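Local atomic coordinates of glycoside Hydrolase Family 43_12 (PDB entry 7JVH), a protein that probably hydrolyses glycosidic bonds of plant cell-wall polysaccharides or their oligosaccharides, as a family 43, subfamily 12 glycoside hydrolase from a gut metagenome. Residues G70-L75 against I88-D93; W97-N102 against G375-G380; D133-I138 against K155-G160; D63-R68 against A123-Y128; Y53-Q58 against E335-P340. All coordinates share one frame; numbering follows the deposited sequence.

Interaction 1. Residues G70-L75 against I88-D93; sequences GDDYYL and IFHSTD
The imidazole of His-90 and the phenol ring of Tyr-74 lie next to each other on one side of a two-stranded pairing, inclined by 50° with centroids 5.4 Å apart. At the edge of the imidazole, nearly in its plane, sits Asp-72 OD1: His-90 NE2 donates to Asp-72 OD1 over 2.6 Å in a nearly straight bond. The oxygen is approached from above the carboxylate plane. With CG anti to the backbone N (chi1 163°), the ring of His-90 leans over the neighbouring strand toward this acid, which would probably favour a protonated imidazole. The ring of Tyr-73 projects from the other side of the sheet, and its edge meets the carbonyl oxygens of Ser-91 and Thr-92. On that same side Leu-75 CD2 and Phe-89 CD1 make a loose apolar contact at 4.4 Å. Reciprocal backbone hydrogen bonds join Tyr-73 to Ser-91 and Leu-75 to Phe-89, while Tyr-74 and His-90 form the non-hydrogen-bonded pair between them. Past the strand end, Ser-91 OG accepts from Asp-93 N in an ST turn and is also hydrogen-bonded to Asn-96 O. Two central antiparallel strands of the first four-stranded blade of the family 43 beta-propeller are thus joined.

Interaction 2. Residues W97-N102 against G375-G380; sequences WVQIGN and GFFPNG
Trp-97 O accepts the one hydrogen bond between residues 97-102 and 375-380, from Phe-377 N at 2.7 Å. The bond is almost straight, at 174°, and the donor approaches nearly along the C=O axis. The same oxygen is approached by Phe-376 CA at 3.4 Å and lies near the plane of the Phe-376 ring, at its edge. Phe-377 CB comes within 3.3 Å of it as well, so carbons of both phenylalanines lie close to the acceptor. Residues 98-102 form the outermost strand of the first propeller blade, and 375-380 belong to the connection that leads from the propeller toward the C-terminal beta-sandwich; the contact thus ties this linker to the blade's rim. Beside the bond, Val-98 CG2 rests against Phe-376 CD1 at 3.7 Å, the two side chains set at a slant. The phenyl group of Phe-376 is brought there with CG anti to its carbonyl carbon (chi1 -76°). With an alanine in place of Phe-376, Val-98 CG2 would probably lose its aromatic neighbour and Trp-97 O the ring edge beside it. The CB of Phe-377 is directed toward residues 97-102; Pro-378 CD lies 3.5 Å above one face of the Phe-377 ring, toward the rim, and the ring meets Phe-89 edge-to-face.

Interaction 3. Residues D133-I138 against K155-G160; sequences DTFYMI and KDPRQG
Pro-157 lies over one face of the Phe-135 ring and a bent Lys-155 chain folds back on the backbone at Asp-133 O, and these make the contact, for no hydrogen bond crosses between residues 133-138 and 155-160. Pro-157 CD stands 4.1 Å from the centroid of the Phe-135 ring and 17° off its normal, a CH-pi contact displaced toward the rim, with the two side chains at about a right angle. The carbonyl oxygen of Lys-155 approaches the edge of the same ring, 3.9 Å from Phe-135 CE1. Strand 134-142 is the second strand of the second propeller blade, and the 3-10 turn at 157-159 lies in the link between that blade's last two strands, so the proline brings this link onto a residue near the start of the strand. Replacing Phe-135 by an alanine would probably open a gap beneath Pro-157 CD and leave Tyr-74, which meets the phenylalanine ring edge-to-face, without that partner. The lysine starts out away from the strand, then bends at chi2 (-68°) and chi3 to run back, bringing Lys-155 CD to 3.4 Å from Asp-133 O. Lys-155 NZ makes a weak hydrogen bond to Asn-132 O, and Asp-133 OD1 is bonded to Tyr-128 OH. The turn itself is braced by Asp-156 OD1, which accepts from Arg-158 N at 3.2 Å in an Asx turn.

Interaction 4. Residues D63-R68 against A123-Y128; sequences DPSICR and APAIHY. With GOL (glycerol), chain G.
Ala-123 begins the segment against Asp-63, its CB 3.6 Å from Asp-63 CB. Both residues also hold a glycerol, probably from the crystallisation liquor: Ala-123 N donates to glycerol O1 at 2.8 Å, and glycerol O3 donates to Asp-63 OD2 at 2.7 Å. Asp-173 and Arg-334 bind the same molecule, a position consistent with the central pocket that holds the active site in family 43 enzymes. Pro-124 follows, with CD 3.3 Å from Asp-63 O, and its own carbonyl oxygen meets Ser-65 CB. Ala-125 CA passes 3.2 Å from Ser-65 OG, which then takes up Ile-126 N in the single hydrogen bond between the segments, 2.8 Å long. Ser-65 OG is placed for this by standing opposite its own backbone N (chi1 173°), and it is bonded to Asp-306 OD2 too. Strands 65-68 and 125-128 run nearly parallel, 6° apart in direction, yet no backbone ladder joins them: each is the innermost strand of its own blade, and they pack as neighbours in the five-bladed beta-propeller. Ile-126 CG1 lies 4.0 Å from Cys-67 SG, an apolar contact between the two blades. Tyr-128 ends the walk with CB near Arg-68 O.

Interaction 5. Residues Y53-Q58 against E335-P340; sequences YSPILQ and ETFMLP
Pro-55, preceded by a cis peptide bond, lies over the Phe-337 ring. Its CB stands 3.9 Å from the ring centroid and only 9° off the normal, a centred CH-pi contact, and also touches Thr-336 O. Pro-55 CG, one atom further, faces Glu-335 OE1 at 3.9 Å, and CD comes back to Phe-337 CE2 at 3.8 Å, so the pyrrolidine spans the ring from centre to edge. Glu-335 OE1 forms a salt bridge with Arg-323, while OE2 accepts from Gly-59 N. Strand 335-342 belongs to the last propeller blade, and residues 53-58 come from the N-terminal part of the chain leading into the first, so the contact draws together the two ends of the propeller. Their backbones meet in a classic beta bulge: Ile-56 N and Leu-57 N both give weak hydrogen bonds to Thr-336 O, and Thr-336 N returns a weak one to Leu-57 O. Ser-54 OG, turned opposite its backbone N (chi1 -169°), accepts from Met-338 N in a 3.2 Å bond that is almost straight. Around the bulge Ile-56 CD1 packs on selenomethionine Met-338 CB at 3.7 Å, and Leu-57 CD1 lies alongside Thr-336 OG1, whose polar partners are Tyr-61 O and Asn-77 ND2.

How the interactions relate
Interactions 1, 2 and 4 share the first propeller blade, whose strands 65-69, 72-76, 85-91 and 98-102 follow one another in space as in sequence. Interaction 1 lies inside it, its centre about 11 Å from those of interactions 2 and 4. Interaction 4 joins its inner strand to the second blade, within which interaction 3 lies. Along the chain, interactions 1, 3 and 4 all fall inside the loop closed by interaction 5, which brings the fifth blade to the N-terminal approach; interaction 2 crosses it. Interactions 2 and 5 meet where Asn-379 ND2 reaches Pro-55 O, joining the linker toward the C-terminal domain to the segment that enters the propeller. Interactions 3 and 5, about 24 Å apart between centres, do not touch.

Interaction 1. Residues G70-L75 against I88-D93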
# COMPACT_ATOMS: atom_id res chain seq x y z
N GLY A 70 2.82 20.09 15.34
CA GLY A 70 3.96 21.00 15.39
C GLY A 70 4.77 20.98 14.11
O GLY A 70 4.23 21.22 13.01
N ASP A 71 6.07 20.67 14.23
CA ASP A 71 6.98 20.55 13.09
C ASP A 71 6.92 19.20 12.39
O ASP A 71 7.54 19.03 11.34
CB ASP A 71 8.44 20.77 13.54
CG ASP A 71 8.68 22.16 14.09
OD1 ASP A 71 7.87 23.07 13.80
OD2 ASP A 71 9.69 22.33 14.81
N ASP A 72 6.17 18.24 12.97
CA ASP A 72 6.17 16.84 12.53
C ASP A 72 4.93 16.44 11.73
O ASP A 72 3.79 16.69 12.15
CB ASP A 72 6.30 15.93 13.75
CG ASP A 72 7.61 16.10 14.45
OD1 ASP A 72 8.65 15.94 13.78
OD2 ASP A 72 7.61 16.36 15.67
N TYR A 73 5.18 15.79 10.58
CA TYR A 73 4.15 15.24 9.71
C TYR A 73 4.16 13.72 9.83
O TYR A 73 5.22 13.12 9.98
CB TYR A 73 4.37 15.63 8.24
CG TYR A 73 4.30 17.11 7.96
CD1 TYR A 73 3.07 17.76 7.83
CD2 TYR A 73 5.47 17.89 7.81
CE1 TYR A 73 3.01 19.12 7.57
CE2 TYR A 73 5.40 19.24 7.55
CZ TYR A 73 4.17 19.85 7.43
OH TYR A 73 4.10 21.21 7.19
N TYR A 74 2.97 13.12 9.76
CA TYR A 74 2.82 11.66 9.75
C TYR A 74 1.89 11.26 8.62
O TYR A 74 0.87 11.91 8.39
CB TYR A 74 2.31 11.15 11.10
CG TYR A 74 3.24 11.48 12.26
CD1 TYR A 74 3.12 12.68 12.94
CD2 TYR A 74 4.21 10.58 12.68
CE1 TYR A 74 3.97 12.99 14.00
CE2 TYR A 74 5.05 10.88 13.73
CZ TYR A 74 4.92 12.09 14.38
OH TYR A 74 5.76 12.40 15.42
N LEU A 75 2.27 10.21 7.90
CA LEU A 75 1.57 9.79 6.69
C LEU A 75 1.41 8.28 6.73
O LEU A 75 2.35 7.56 7.06
CB LEU A 75 2.37 10.21 5.46
CG LEU A 75 2.02 9.60 4.10
CD1 LEU A 75 0.83 10.29 3.44
CD2 LEU A 75 3.27 9.64 3.20
N ILE A 88 3.68 3.70 8.50
CA ILE A 88 3.62 5.09 8.92
C ILE A 88 4.97 5.80 8.72
O ILE A 88 6.02 5.33 9.18
CB ILE A 88 3.08 5.21 10.37
CG1 ILE A 88 3.07 6.68 10.82
CG2 ILE A 88 3.87 4.32 11.33
CD1 ILE A 88 2.17 6.94 12.01
N PHE A 89 4.93 6.91 7.98
CA PHE A 89 6.11 7.70 7.62
C PHE A 89 6.11 9.03 8.35
O PHE A 89 5.05 9.63 8.54
CB PHE A 89 6.16 7.91 6.11
CG PHE A 89 6.18 6.62 5.32
CD1 PHE A 89 5.00 6.03 4.92
CD2 PHE A 89 7.39 6.00 4.98
CE1 PHE A 89 5.00 4.84 4.18
CE2 PHE A 89 7.40 4.82 4.27
CZ PHE A 89 6.20 4.24 3.87
N HIS A 90 7.29 9.47 8.77
CA HIS A 90 7.50 10.77 9.44
C HIS A 90 8.41 11.68 8.62
O HIS A 90 9.35 11.22 8.01
CB HIS A 90 8.05 10.55 10.86
CG HIS A 90 8.66 11.78 11.48
ND1 HIS A 90 10.01 12.05 11.40
CD2 HIS A 90 8.11 12.78 12.20
CE1 HIS A 90 10.26 13.19 12.04
NE2 HIS A 90 9.12 13.65 12.54
N SER A 91 8.08 12.98 8.61
CA SER A 91 8.83 14.00 7.87
C SER A 91 8.61 15.40 8.47
O SER A 91 7.51 15.71 8.93
CB SER A 91 8.43 13.99 6.40
OG SER A 91 9.03 15.05 5.66
N THR A 92 9.65 16.23 8.44
CA THR A 92 9.55 17.62 8.87
C THR A 92 9.41 18.59 7.70
O THR A 92 9.18 19.77 7.92
CB THR A 92 10.76 18.04 9.71
OG1 THR A 92 11.96 17.79 8.98
CG2 THR A 92 10.79 17.26 11.01
N ASP A 93 9.52 18.08 6.47
CA ASP A 93 9.55 18.90 5.26
C ASP A 93 8.68 18.44 4.08
O ASP A 93 8.65 19.09 3.05
CB ASP A 93 11.00 19.05 4.77
CG ASP A 93 11.64 17.72 4.39
OD1 ASP A 93 10.95 16.81 3.87
OD2 ASP A 93 12.86 17.58 4.59

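Interaction 2. Residues W97-N102 against G375-G380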
# COMPACT_ATOMS: atom_id res chain seq x y z
N TRP A 97 11.15 11.46 3.85
CA TRP A 97 10.36 10.64 4.79
C TRP A 97 11.16 9.47 5.35
O TRP A 97 11.95 8.89 4.62
CB TRP A 97 9.14 10.12 4.06
CG TRP A 97 8.21 11.17 3.56
CD1 TRP A 97 8.24 11.79 2.35
CD2 TRP A 97 7.07 11.69 4.24
NE1 TRP A 97 7.20 12.66 2.24
CE2 TRP A 97 6.47 12.62 3.39
CE3 TRP A 97 6.51 11.45 5.50
CZ2 TRP A 97 5.33 13.32 3.75
CZ3 TRP A 97 5.38 12.15 5.85
CH2 TRP A 97 4.81 13.07 4.99
N VAL A 98 10.95 9.21 6.63
CA VAL A 98 11.47 8.04 7.34
C VAL A 98 10.26 7.20 7.77
O VAL A 98 9.34 7.72 8.40
CB VAL A 98 12.30 8.47 8.58
CG1 VAL A 98 12.82 7.25 9.35
CG2 VAL A 98 13.45 9.36 8.18
N GLN A 99 10.28 5.91 7.42
CA GLN A 99 9.29 4.96 7.94
C GLN A 99 9.64 4.68 9.40
O GLN A 99 10.72 4.16 9.69
CB GLN A 99 9.24 3.65 7.14
CG GLN A 99 8.18 2.68 7.65
CD GLN A 99 7.74 1.61 6.65
OE1 GLN A 99 8.36 1.41 5.63
NE2 GLN A 99 6.65 0.91 6.97
N ILE A 100 8.73 5.06 10.31
CA ILE A 100 8.92 4.89 11.75
C ILE A 100 8.30 3.59 12.27
O ILE A 100 8.49 3.22 13.43
CB ILE A 100 8.39 6.09 12.56
CG1 ILE A 100 6.87 6.24 12.43
CG2 ILE A 100 9.09 7.36 12.11
CD1 ILE A 100 6.29 7.36 13.26
N GLY A 101 7.55 2.90 11.40
CA GLY A 101 7.02 1.59 11.68
C GLY A 101 5.76 1.30 10.88
O GLY A 101 5.58 1.80 9.77
N ASN A 102 4.91 0.45 11.46
CA ASN A 102 3.61 0.12 10.90
C ASN A 102 2.62 0.17 12.07
O ASN A 102 2.87 -0.45 13.11
CB ASN A 102 3.65 -1.27 10.25
CG ASN A 102 4.62 -1.36 9.09
OD1 ASN A 102 4.23 -1.24 7.93
ND2 ASN A 102 5.92 -1.56 9.38
N GLY A 375 18.80 7.71 6.44
CA GLY A 375 17.74 6.73 6.74
C GLY A 375 16.44 7.10 6.07
O GLY A 375 15.42 6.59 6.48
N PHE A 376 16.51 7.95 5.05
CA PHE A 376 15.30 8.43 4.34
C PHE A 376 14.84 7.40 3.32
O PHE A 376 15.66 6.71 2.74
CB PHE A 376 15.58 9.75 3.65
CG PHE A 376 15.61 10.90 4.61
CD1 PHE A 376 14.45 11.31 5.24
CD2 PHE A 376 16.79 11.54 4.92
CE1 PHE A 376 14.48 12.35 6.15
CE2 PHE A 376 16.81 12.58 5.83
CZ PHE A 376 15.66 12.98 6.44
N PHE A 377 13.54 7.37 3.13
CA PHE A 377 12.88 6.48 2.19
C PHE A 377 13.34 6.83 0.78
O PHE A 377 13.46 8.01 0.45
CB PHE A 377 11.36 6.65 2.34
CG PHE A 377 10.56 5.50 1.80
CD1 PHE A 377 10.60 4.26 2.41
CD2 PHE A 377 9.71 5.68 0.72
CE1 PHE A 377 9.84 3.20 1.93
CE2 PHE A 377 8.97 4.62 0.22
CZ PHE A 377 9.01 3.39 0.83
N PRO A 378 13.62 5.83 -0.09
CA PRO A 378 14.13 6.11 -1.43
C PRO A 378 13.08 6.64 -2.38
O PRO A 378 11.92 6.67 -2.04
CB PRO A 378 14.61 4.74 -1.91
CG PRO A 378 13.71 3.78 -1.20
CD PRO A 378 13.45 4.39 0.16
N ASN A 379 13.51 7.11 -3.55
CA ASN A 379 12.65 7.43 -4.69
C ASN A 379 13.49 7.39 -5.97
O ASN A 379 14.68 7.04 -5.92
CB ASN A 379 11.93 8.77 -4.51
CG ASN A 379 10.54 8.76 -5.10
OD1 ASN A 379 10.37 8.65 -6.33
ND2 ASN A 379 9.53 8.82 -4.25
N GLY A 380 12.88 7.71 -7.11
CA GLY A 380 13.55 7.56 -8.39
C GLY A 380 14.00 6.12 -8.62
O GLY A 380 13.32 5.18 -8.20

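Interaction 3. Residues D133-I138 against K155-G160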
# COMPACT_ATOMS: atom_id res chain seq x y z
N ASP A 133 -4.23 16.31 22.84
CA ASP A 133 -2.86 15.94 22.50
C ASP A 133 -2.72 14.43 22.22
O ASP A 133 -1.84 13.75 22.77
CB ASP A 133 -1.89 16.41 23.61
CG ASP A 133 -0.42 16.26 23.24
OD1 ASP A 133 -0.08 16.19 22.04
OD2 ASP A 133 0.40 16.23 24.17
N THR A 134 -3.61 13.91 21.36
CA THR A 134 -3.74 12.48 21.11
C THR A 134 -3.85 12.20 19.63
O THR A 134 -4.53 12.93 18.91
CB THR A 134 -4.98 11.87 21.80
OG1 THR A 134 -5.02 12.26 23.18
CG2 THR A 134 -4.95 10.33 21.71
N PHE A 135 -3.17 11.13 19.20
CA PHE A 135 -3.23 10.64 17.82
C PHE A 135 -4.31 9.56 17.67
O PHE A 135 -4.64 8.85 18.61
CB PHE A 135 -1.86 10.12 17.37
CG PHE A 135 -0.81 11.19 17.20
CD1 PHE A 135 -0.07 11.65 18.30
CD2 PHE A 135 -0.55 11.73 15.95
CE1 PHE A 135 0.89 12.63 18.14
CE2 PHE A 135 0.41 12.71 15.79
CZ PHE A 135 1.13 13.16 16.89
N TYR A 136 -4.84 9.44 16.44
CA TYR A 136 -5.92 8.53 16.07
C TYR A 136 -5.63 7.94 14.70
O TYR A 136 -5.36 8.67 13.75
CB TYR A 136 -7.24 9.31 16.01
CG TYR A 136 -7.78 9.76 17.34
CD1 TYR A 136 -7.42 10.99 17.89
CD2 TYR A 136 -8.68 8.96 18.04
CE1 TYR A 136 -7.92 11.40 19.11
CE2 TYR A 136 -9.20 9.36 19.27
CZ TYR A 136 -8.82 10.58 19.80
OH TYR A 136 -9.32 11.01 21.01
N MSE A 137 -5.65 6.61 14.60
CA MSE A 137 -5.63 5.93 13.32
C MSE A 137 -6.94 5.15 13.18
O MSE A 137 -7.16 4.17 13.89
CB MSE A 137 -4.41 5.00 13.23
CG MSE A 137 -4.01 4.64 11.82
SE MSE A 137 -5.31 3.45 10.97
CE MSE A 137 -6.10 4.64 9.70
N ILE A 138 -7.81 5.61 12.27
CA ILE A 138 -9.12 5.02 12.08
C ILE A 138 -9.28 4.43 10.67
O ILE A 138 -8.97 5.07 9.68
CB ILE A 138 -10.24 6.05 12.38
CG1 ILE A 138 -11.61 5.37 12.45
CG2 ILE A 138 -10.26 7.17 11.35
CD1 ILE A 138 -12.72 6.31 12.88
N LYS A 155 -0.27 8.47 22.20
CA LYS A 155 0.32 9.77 22.52
C LYS A 155 1.59 10.10 21.71
O LYS A 155 1.97 11.26 21.63
CB LYS A 155 0.63 9.87 24.02
CG LYS A 155 -0.59 9.79 24.93
CD LYS A 155 -1.51 11.01 24.80
CE LYS A 155 -1.44 11.96 25.99
NZ LYS A 155 -2.71 12.74 26.11
N ASP A 156 2.19 9.07 21.11
CA ASP A 156 3.50 9.14 20.47
C ASP A 156 3.67 7.93 19.54
O ASP A 156 3.92 6.82 20.00
CB ASP A 156 4.59 9.18 21.55
CG ASP A 156 6.01 9.18 20.97
OD1 ASP A 156 6.19 9.36 19.74
OD2 ASP A 156 6.96 8.99 21.76
N PRO A 157 3.53 8.12 18.21
CA PRO A 157 3.69 7.02 17.25
C PRO A 157 4.95 6.15 17.40
O PRO A 157 4.91 4.98 17.03
CB PRO A 157 3.71 7.75 15.90
CG PRO A 157 2.89 8.99 16.15
CD PRO A 157 3.18 9.39 17.56
N ARG A 158 6.04 6.72 17.93
CA ARG A 158 7.27 5.97 18.15
C ARG A 158 7.14 4.86 19.21
O ARG A 158 7.95 3.95 19.23
CB ARG A 158 8.43 6.91 18.51
CG ARG A 158 9.07 7.61 17.32
CD ARG A 158 10.15 6.70 16.70
NE ARG A 158 11.36 6.55 17.53
CZ ARG A 158 11.93 5.38 17.89
NH1 ARG A 158 11.40 4.22 17.52
NH2 ARG A 158 13.02 5.39 18.63
N GLN A 159 6.13 4.97 20.08
CA GLN A 159 5.86 3.97 21.13
C GLN A 159 4.82 2.91 20.72
O GLN A 159 4.56 1.99 21.48
CB GLN A 159 5.39 4.65 22.42
CG GLN A 159 6.26 5.80 22.92
CD GLN A 159 7.70 5.39 23.19
OE1 GLN A 159 8.00 4.23 23.50
NE2 GLN A 159 8.61 6.36 23.08
N GLY A 160 4.24 3.06 19.52
CA GLY A 160 3.19 2.18 19.04
C GLY A 160 1.80 2.66 19.42
O GLY A 160 1.65 3.70 20.06

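Interaction 4. Residues D63-R68 against A123-Y128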
# COMPACT_ATOMS: atom_id res chain seq x y z
N ASP A 63 -4.51 5.03 -0.74
CA ASP A 63 -5.36 5.73 0.21
C ASP A 63 -4.53 6.50 1.24
O ASP A 63 -4.57 6.21 2.43
CB ASP A 63 -6.28 4.72 0.92
CG ASP A 63 -7.06 3.86 -0.06
OD1 ASP A 63 -7.73 4.41 -0.97
OD2 ASP A 63 -7.00 2.61 0.10
N PRO A 64 -3.72 7.49 0.81
CA PRO A 64 -2.80 8.17 1.72
C PRO A 64 -3.56 9.14 2.61
O PRO A 64 -4.42 9.88 2.13
CB PRO A 64 -1.86 8.92 0.78
CG PRO A 64 -2.68 9.16 -0.45
CD PRO A 64 -3.61 7.99 -0.58
N SER A 65 -3.21 9.13 3.90
CA SER A 65 -3.76 10.04 4.88
C SER A 65 -2.59 10.68 5.63
O SER A 65 -1.58 10.03 5.89
CB SER A 65 -4.65 9.28 5.85
OG SER A 65 -5.07 10.10 6.92
N ILE A 66 -2.76 11.95 5.99
CA ILE A 66 -1.69 12.76 6.55
C ILE A 66 -2.22 13.72 7.62
O ILE A 66 -3.30 14.29 7.48
CB ILE A 66 -0.93 13.52 5.43
CG1 ILE A 66 0.25 14.29 6.00
CG2 ILE A 66 -1.86 14.44 4.65
CD1 ILE A 66 1.30 14.63 4.94
N CYS A 67 -1.44 13.87 8.69
CA CYS A 67 -1.72 14.80 9.75
C CYS A 67 -0.43 15.50 10.20
O CYS A 67 0.67 15.07 9.86
CB CYS A 67 -2.36 14.06 10.92
SG CYS A 67 -1.20 13.11 11.91
N ARG A 68 -0.60 16.59 10.97
CA ARG A 68 0.51 17.36 11.50
C ARG A 68 0.36 17.64 12.98
O ARG A 68 -0.72 17.98 13.45
CB ARG A 68 0.64 18.68 10.74
CG ARG A 68 1.79 19.57 11.20
CD ARG A 68 1.93 20.80 10.33
NE ARG A 68 2.57 21.89 11.06
CZ ARG A 68 2.98 23.03 10.52
NH1 ARG A 68 2.79 23.29 9.23
NH2 ARG A 68 3.58 23.94 11.29
N ALA A 123 -8.86 1.96 3.36
CA ALA A 123 -8.38 3.34 3.51
C ALA A 123 -8.17 3.76 4.95
O ALA A 123 -9.09 3.71 5.76
CB ALA A 123 -9.33 4.30 2.83
N PRO A 124 -6.94 4.14 5.34
CA PRO A 124 -6.68 4.71 6.66
C PRO A 124 -6.94 6.22 6.70
O PRO A 124 -6.83 6.88 5.66
CB PRO A 124 -5.19 4.44 6.84
CG PRO A 124 -4.64 4.53 5.47
CD PRO A 124 -5.70 3.98 4.55
N ALA A 125 -7.30 6.73 7.88
CA ALA A 125 -7.30 8.16 8.17
C ALA A 125 -6.62 8.43 9.51
O ALA A 125 -7.12 8.04 10.56
CB ALA A 125 -8.72 8.71 8.16
N ILE A 126 -5.45 9.08 9.47
CA ILE A 126 -4.70 9.46 10.67
C ILE A 126 -5.04 10.92 11.03
O ILE A 126 -5.38 11.71 10.17
CB ILE A 126 -3.17 9.24 10.49
CG1 ILE A 126 -2.45 9.33 11.85
CG2 ILE A 126 -2.56 10.22 9.50
CD1 ILE A 126 -0.96 9.11 11.77
N HIS A 127 -4.98 11.25 12.32
CA HIS A 127 -5.39 12.55 12.83
C HIS A 127 -4.64 12.87 14.09
O HIS A 127 -4.28 11.97 14.83
CB HIS A 127 -6.89 12.56 13.17
CG HIS A 127 -7.77 12.30 11.99
ND1 HIS A 127 -8.23 13.32 11.20
CD2 HIS A 127 -8.33 11.16 11.51
CE1 HIS A 127 -8.99 12.82 10.24
NE2 HIS A 127 -9.09 11.52 10.42
N TYR A 128 -4.43 14.16 14.34
CA TYR A 128 -3.93 14.64 15.62
C TYR A 128 -4.95 15.58 16.23
O TYR A 128 -5.31 16.59 15.63
CB TYR A 128 -2.58 15.34 15.49
CG TYR A 128 -2.15 15.99 16.78
CD1 TYR A 128 -1.63 15.23 17.81
CD2 TYR A 128 -2.30 17.36 16.97
CE1 TYR A 128 -1.25 15.83 19.01
CE2 TYR A 128 -1.93 17.96 18.16
CZ TYR A 128 -1.41 17.19 19.18
OH TYR A 128 -1.03 17.77 20.35
C1 GOL G . -10.99 2.41 0.18
O1 GOL G . -10.94 1.97 1.53
C2 GOL G . -10.98 1.24 -0.79
O2 GOL G . -11.06 1.74 -2.13
C3 GOL G . -9.77 0.34 -0.65
O3 GOL G . -8.63 0.93 -1.27

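Interaction 5. Residues Y53-Q58 against E335-P340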
# COMPACT_ATOMS: atom_id res chain seq x y z
N TYR A 53 10.77 13.75 -7.13
CA TYR A 53 9.87 12.86 -7.85
C TYR A 53 8.59 12.62 -7.04
O TYR A 53 8.65 12.41 -5.83
CB TYR A 53 10.57 11.53 -8.14
CG TYR A 53 11.73 11.63 -9.14
CD1 TYR A 53 11.54 12.20 -10.39
CD2 TYR A 53 12.99 11.12 -8.83
CE1 TYR A 53 12.56 12.26 -11.31
CE2 TYR A 53 14.02 11.19 -9.75
CZ TYR A 53 13.80 11.76 -10.99
OH TYR A 53 14.81 11.86 -11.92
N SER A 54 7.53 12.64 -7.84
CA SER A 54 6.13 12.34 -7.50
C SER A 54 5.61 11.28 -8.47
O SER A 54 5.45 11.53 -9.65
CB SER A 54 5.27 13.54 -7.49
OG SER A 54 4.02 13.23 -6.93
N PRO A 55 5.19 10.02 -7.79
CA PRO A 55 4.85 9.70 -6.39
C PRO A 55 6.00 9.65 -5.38
O PRO A 55 7.07 9.11 -5.67
CB PRO A 55 4.26 8.30 -6.52
CG PRO A 55 4.93 7.70 -7.71
CD PRO A 55 5.08 8.85 -8.67
N ILE A 56 5.74 10.17 -4.19
CA ILE A 56 6.75 10.21 -3.10
C ILE A 56 6.91 8.83 -2.48
O ILE A 56 7.92 8.61 -1.85
CB ILE A 56 6.39 11.28 -2.05
CG1 ILE A 56 5.14 10.90 -1.26
CG2 ILE A 56 6.24 12.63 -2.73
CD1 ILE A 56 4.31 12.09 -0.86
N LEU A 57 5.88 8.00 -2.57
CA LEU A 57 5.96 6.60 -2.16
C LEU A 57 5.62 5.76 -3.37
O LEU A 57 4.50 5.75 -3.83
CB LEU A 57 5.01 6.28 -1.02
CG LEU A 57 5.09 7.10 0.27
CD1 LEU A 57 3.96 6.70 1.21
CD2 LEU A 57 6.43 6.90 0.95
N GLN A 58 6.63 5.07 -3.90
CA GLN A 58 6.51 4.21 -5.06
C GLN A 58 6.05 2.85 -4.57
O GLN A 58 6.38 2.44 -3.46
CB GLN A 58 7.88 4.09 -5.75
CG GLN A 58 8.44 5.39 -6.28
CD GLN A 58 9.92 5.32 -6.59
OE1 GLN A 58 10.73 5.09 -5.70
NE2 GLN A 58 10.28 5.54 -7.86
N GLU A 335 -0.13 4.25 -5.78
CA GLU A 335 0.99 4.90 -5.11
C GLU A 335 0.57 6.24 -4.52
O GLU A 335 -0.48 6.79 -4.91
CB GLU A 335 2.12 5.09 -6.11
CG GLU A 335 2.41 3.83 -6.92
CD GLU A 335 3.52 4.00 -7.92
OE1 GLU A 335 3.24 4.47 -9.02
OE2 GLU A 335 4.66 3.61 -7.62
N THR A 336 1.32 6.69 -3.52
CA THR A 336 1.05 7.98 -2.85
C THR A 336 1.72 9.11 -3.60
O THR A 336 2.93 9.22 -3.53
CB THR A 336 1.66 8.02 -1.46
OG1 THR A 336 0.95 7.06 -0.69
CG2 THR A 336 1.52 9.37 -0.81
N PHE A 337 0.93 9.93 -4.28
CA PHE A 337 1.45 11.09 -5.03
C PHE A 337 1.25 12.34 -4.19
O PHE A 337 0.46 12.34 -3.28
CB PHE A 337 0.58 11.34 -6.25
CG PHE A 337 0.80 10.35 -7.36
CD1 PHE A 337 0.44 9.03 -7.19
CD2 PHE A 337 1.36 10.74 -8.55
CE1 PHE A 337 0.63 8.13 -8.21
CE2 PHE A 337 1.55 9.84 -9.57
CZ PHE A 337 1.19 8.53 -9.40
N MSE A 338 1.96 13.42 -4.53
CA MSE A 338 1.75 14.68 -3.79
C MSE A 338 1.67 15.84 -4.78
O MSE A 338 2.11 15.66 -5.91
CB MSE A 338 2.82 14.93 -2.73
CG MSE A 338 2.30 15.75 -1.60
SE MSE A 338 3.69 16.33 -0.42
CE MSE A 338 3.65 15.61 1.35
N LEU A 339 1.07 16.94 -4.35
CA LEU A 339 0.89 18.17 -5.17
C LEU A 339 0.75 19.35 -4.21
O LEU A 339 0.29 19.15 -3.10
CB LEU A 339 -0.39 18.02 -5.99
CG LEU A 339 -0.26 17.38 -7.36
CD1 LEU A 339 -1.56 17.51 -8.12
CD2 LEU A 339 0.86 18.01 -8.15
N PRO A 340 1.15 20.58 -4.59
CA PRO A 340 0.99 21.73 -3.72
C PRO A 340 -0.49 22.15 -3.79
O PRO A 340 -1.09 21.95 -4.80
CB PRO A 340 1.87 22.79 -4.37
CG PRO A 340 2.68 22.05 -5.38
CD PRO A 340 1.79 20.93 -5.83